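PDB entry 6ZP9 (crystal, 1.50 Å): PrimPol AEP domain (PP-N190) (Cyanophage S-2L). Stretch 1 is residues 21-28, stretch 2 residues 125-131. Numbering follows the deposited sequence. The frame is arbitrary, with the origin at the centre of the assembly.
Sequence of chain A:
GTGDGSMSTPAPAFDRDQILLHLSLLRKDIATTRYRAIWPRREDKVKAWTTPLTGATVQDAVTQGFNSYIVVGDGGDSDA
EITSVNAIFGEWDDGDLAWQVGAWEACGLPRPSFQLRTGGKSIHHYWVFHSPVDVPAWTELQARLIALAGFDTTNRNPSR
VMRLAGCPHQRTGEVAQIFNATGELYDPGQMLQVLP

Stretch 1 21-28: LHLSLLRK
Stretch 2 (125-131) HYWVFHS

How does the end of a helix come to rest on a strand a hundred residues further along the chain? Residues 21-25 are helical, continuing a helix that begins earlier, and H125 to V128 lie in an extended strand that begins earlier in the chain. The two lie closest in register where the CA atoms of L26 and V128 stand 6.5 Å apart. Strand alternation decides what faces the helix: CA-to-CB points toward it at Y126 and V128, and away at W127 and F129. Together the stretches bury 298 Å², with V128, Y126 and R27 covering the most.

What does V128 touch? Its chi1 is t (-179°), and CG2 of V128 lies 3.4 Å from the carbonyl O of L25 and 4.3 Å from CD2 of L26, so one methyl meets both backbone and side chain at the helix end. The other methyl, CG1 of V128, is 4.2 Å from CD of R27. L26, rotamer m, t with phi/psi -85/5, has its CA-to-CB bond sideways to the strand, yet the end of its side chain comes nearer and packs against both V128 and Y126.

How is Y126 held between carbon and nitrogen partners? With chi1 m (-70°) and chi2 83°, its ring sets CD2 of Y126 3.7 Å from CD2 of L26, an apolar contact, while the hydroxyl reaches back one helical turn to H22. There NE2 of H22 donates a weak hydrogen bond to OH of Y126, 3.3 Å long with an angle of 144° at the hydrogen; the oxygen sits at the imidazole edge, near its plane. H22 adopts chi1 t (-159°) and chi2 165°; its CA-to-CB bond is sideways, but the ring end comes nearer. The rings form an offset edge-to-face pair, the edge of H22 toward the face of Y126, with centroids 5.6 Å apart and planes at 86°.

How does R27 reach the strand from the end of the helix? Its positive phi (phi/psi 53/35) ends the helix in a Schellman motif: N of K28 bonds to O of L23 and N of R27 to O of S24, both at 2.9 Å. CA-to-CB then points toward the strand, and chi angles of -62° (m), 174° (t), 61° (p) and 87° carry the side chain to the carbonyl oxygens of F129 and H130. CD of R27 lies 3.7 Å from O of F129, and NH2 of R27 is 3.6 Å from O of H130, which sits over one face of the guanidinium. No direct hydrogen bond forms; a water bridges the two instead, accepting from NH2 of R27 at 3.1 Å and donating to O of H130 at 3.2 Å.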

# COMPACT_ATOMS: atom_id res chain seq x y z
N LEU A 21 7.50 5.87 -8.61
CA LEU A 21 8.14 4.60 -8.26
C LEU A 21 7.17 3.66 -7.57
O LEU A 21 7.16 2.46 -7.85
CB LEU A 21 9.37 4.86 -7.37
CG LEU A 21 10.07 3.60 -6.87
CD1 LEU A 21 10.70 2.81 -8.00
CD2 LEU A 21 11.11 3.94 -5.81
N HIS A 22 6.35 4.18 -6.66
CA HIS A 22 5.31 3.37 -6.02
C HIS A 22 4.40 2.74 -7.06
O HIS A 22 4.14 1.53 -7.02
CB HIS A 22 4.50 4.25 -5.05
CG HIS A 22 3.78 3.48 -3.98
ND1 HIS A 22 3.26 4.09 -2.86
CD2 HIS A 22 3.48 2.16 -3.87
CE1 HIS A 22 2.67 3.17 -2.10
NE2 HIS A 22 2.80 2.00 -2.69
N LEU A 23 3.91 3.54 -8.01
CA LEU A 23 3.05 3.02 -9.07
C LEU A 23 3.79 2.02 -9.94
O LEU A 23 3.23 0.98 -10.33
CB LEU A 23 2.53 4.18 -9.94
CG LEU A 23 1.18 4.80 -9.57
CD1 LEU A 23 1.13 5.15 -8.12
CD2 LEU A 23 0.94 6.05 -10.40
N SER A 24 5.05 2.31 -10.27
CA SER A 24 5.84 1.44 -11.13
C SER A 24 6.06 0.08 -10.49
O SER A 24 5.87 -0.97 -11.12
CB SER A 24 7.18 2.11 -11.43
OG SER A 24 7.82 1.47 -12.51
N LEU A 25 6.47 0.06 -9.22
CA LEU A 25 6.70 -1.21 -8.56
C LEU A 25 5.41 -2.01 -8.44
O LEU A 25 5.44 -3.25 -8.45
CB LEU A 25 7.33 -0.97 -7.19
CG LEU A 25 8.72 -0.33 -7.22
CD1 LEU A 25 9.17 -0.01 -5.79
CD2 LEU A 25 9.74 -1.23 -7.91
N LEU A 26 4.26 -1.34 -8.36
CA LEU A 26 2.98 -2.03 -8.34
C LEU A 26 2.46 -2.37 -9.72
O LEU A 26 1.33 -2.88 -9.83
CB LEU A 26 1.95 -1.18 -7.59
CG LEU A 26 2.18 -1.08 -6.08
CD1 LEU A 26 1.14 -0.13 -5.49
CD2 LEU A 26 2.11 -2.47 -5.42
N ARG A 27 3.24 -2.10 -10.77
CA ARG A 27 2.85 -2.35 -12.17
C ARG A 27 1.51 -1.69 -12.51
O ARG A 27 0.73 -2.21 -13.31
CB ARG A 27 2.84 -3.85 -12.47
CG ARG A 27 4.23 -4.47 -12.29
CD ARG A 27 4.26 -6.00 -12.43
NE ARG A 27 3.81 -6.43 -13.75
CZ ARG A 27 4.61 -6.55 -14.81
NH1 ARG A 27 5.90 -6.27 -14.69
NH2 ARG A 27 4.12 -6.96 -15.97
N LYS A 28 1.26 -0.53 -11.91
CA LYS A 28 0.02 0.21 -12.12
C LYS A 28 0.18 1.27 -13.20
O LYS A 28 1.28 1.60 -13.65
CB LYS A 28 -0.44 0.85 -10.81
CG LYS A 28 -1.05 -0.14 -9.84
CD LYS A 28 -1.37 0.54 -8.51
CE LYS A 28 -2.61 1.41 -8.63
NZ LYS A 28 -3.87 0.61 -8.80
N HIS A 125 4.76 -3.77 3.82
CA HIS A 125 5.44 -4.81 3.06
C HIS A 125 4.59 -5.18 1.85
O HIS A 125 3.39 -5.39 1.98
CB HIS A 125 5.66 -6.06 3.92
CG HIS A 125 6.17 -5.76 5.29
ND1 HIS A 125 7.51 -5.75 5.61
CD2 HIS A 125 5.51 -5.44 6.44
CE1 HIS A 125 7.66 -5.44 6.88
NE2 HIS A 125 6.46 -5.25 7.41
N TYR A 126 5.23 -5.27 0.69
CA TYR A 126 4.55 -5.62 -0.55
C TYR A 126 5.20 -6.81 -1.24
O TYR A 126 6.43 -6.89 -1.34
CB TYR A 126 4.55 -4.46 -1.53
CG TYR A 126 3.69 -3.28 -1.19
CD1 TYR A 126 4.14 -2.29 -0.32
CD2 TYR A 126 2.45 -3.11 -1.79
CE1 TYR A 126 3.38 -1.18 -0.05
CE2 TYR A 126 1.68 -2.01 -1.52
CZ TYR A 126 2.15 -1.05 -0.66
OH TYR A 126 1.37 0.06 -0.41
N TRP A 127 4.38 -7.71 -1.77
CA TRP A 127 4.83 -8.81 -2.62
C TRP A 127 4.09 -8.67 -3.95
O TRP A 127 2.87 -8.84 -4.01
CB TRP A 127 4.56 -10.17 -1.96
CG TRP A 127 5.37 -10.45 -0.71
CD1 TRP A 127 6.50 -11.22 -0.61
CD2 TRP A 127 5.07 -10.00 0.62
NE1 TRP A 127 6.93 -11.26 0.70
CE2 TRP A 127 6.07 -10.53 1.47
CE3 TRP A 127 4.07 -9.20 1.17
CZ2 TRP A 127 6.10 -10.27 2.85
CZ3 TRP A 127 4.10 -8.95 2.55
CH2 TRP A 127 5.10 -9.49 3.36
N VAL A 128 4.83 -8.36 -5.02
CA VAL A 128 4.24 -8.03 -6.31
C VAL A 128 4.27 -9.26 -7.21
O VAL A 128 5.29 -9.97 -7.27
CB VAL A 128 4.99 -6.86 -6.97
CG1 VAL A 128 4.36 -6.52 -8.31
CG2 VAL A 128 4.99 -5.66 -6.04
N PHE A 129 3.17 -9.52 -7.90
CA PHE A 129 3.06 -10.67 -8.79
C PHE A 129 3.43 -10.29 -10.22
O PHE A 129 3.40 -9.12 -10.61
CB PHE A 129 1.66 -11.26 -8.74
CG PHE A 129 1.25 -11.72 -7.38
CD1 PHE A 129 1.77 -12.89 -6.85
CD2 PHE A 129 0.35 -10.99 -6.63
CE1 PHE A 129 1.41 -13.32 -5.59
CE2 PHE A 129 -0.03 -11.41 -5.37
CZ PHE A 129 0.51 -12.58 -4.84
N HIS A 130 3.77 -11.31 -11.02
CA HIS A 130 4.13 -11.07 -12.42
C HIS A 130 2.92 -10.68 -13.27
O HIS A 130 3.09 -10.03 -14.31
CB HIS A 130 4.85 -12.30 -13.00
CG HIS A 130 4.05 -13.57 -12.96
ND1 HIS A 130 2.90 -13.76 -13.70
CD2 HIS A 130 4.25 -14.73 -12.29
CE1 HIS A 130 2.42 -14.97 -13.48
NE2 HIS A 130 3.22 -15.58 -12.62
N SER A 131 1.71 -11.04 -12.85
CA SER A 131 0.48 -10.74 -13.57
C SER A 131 -0.60 -10.32 -12.59
O SER A 131 -0.52 -10.67 -11.40
CB SER A 131 0.00 -11.95 -14.39
OG SER A 131 1.05 -12.48 -15.19
O HOH W 1 1.25 -8.11 -16.06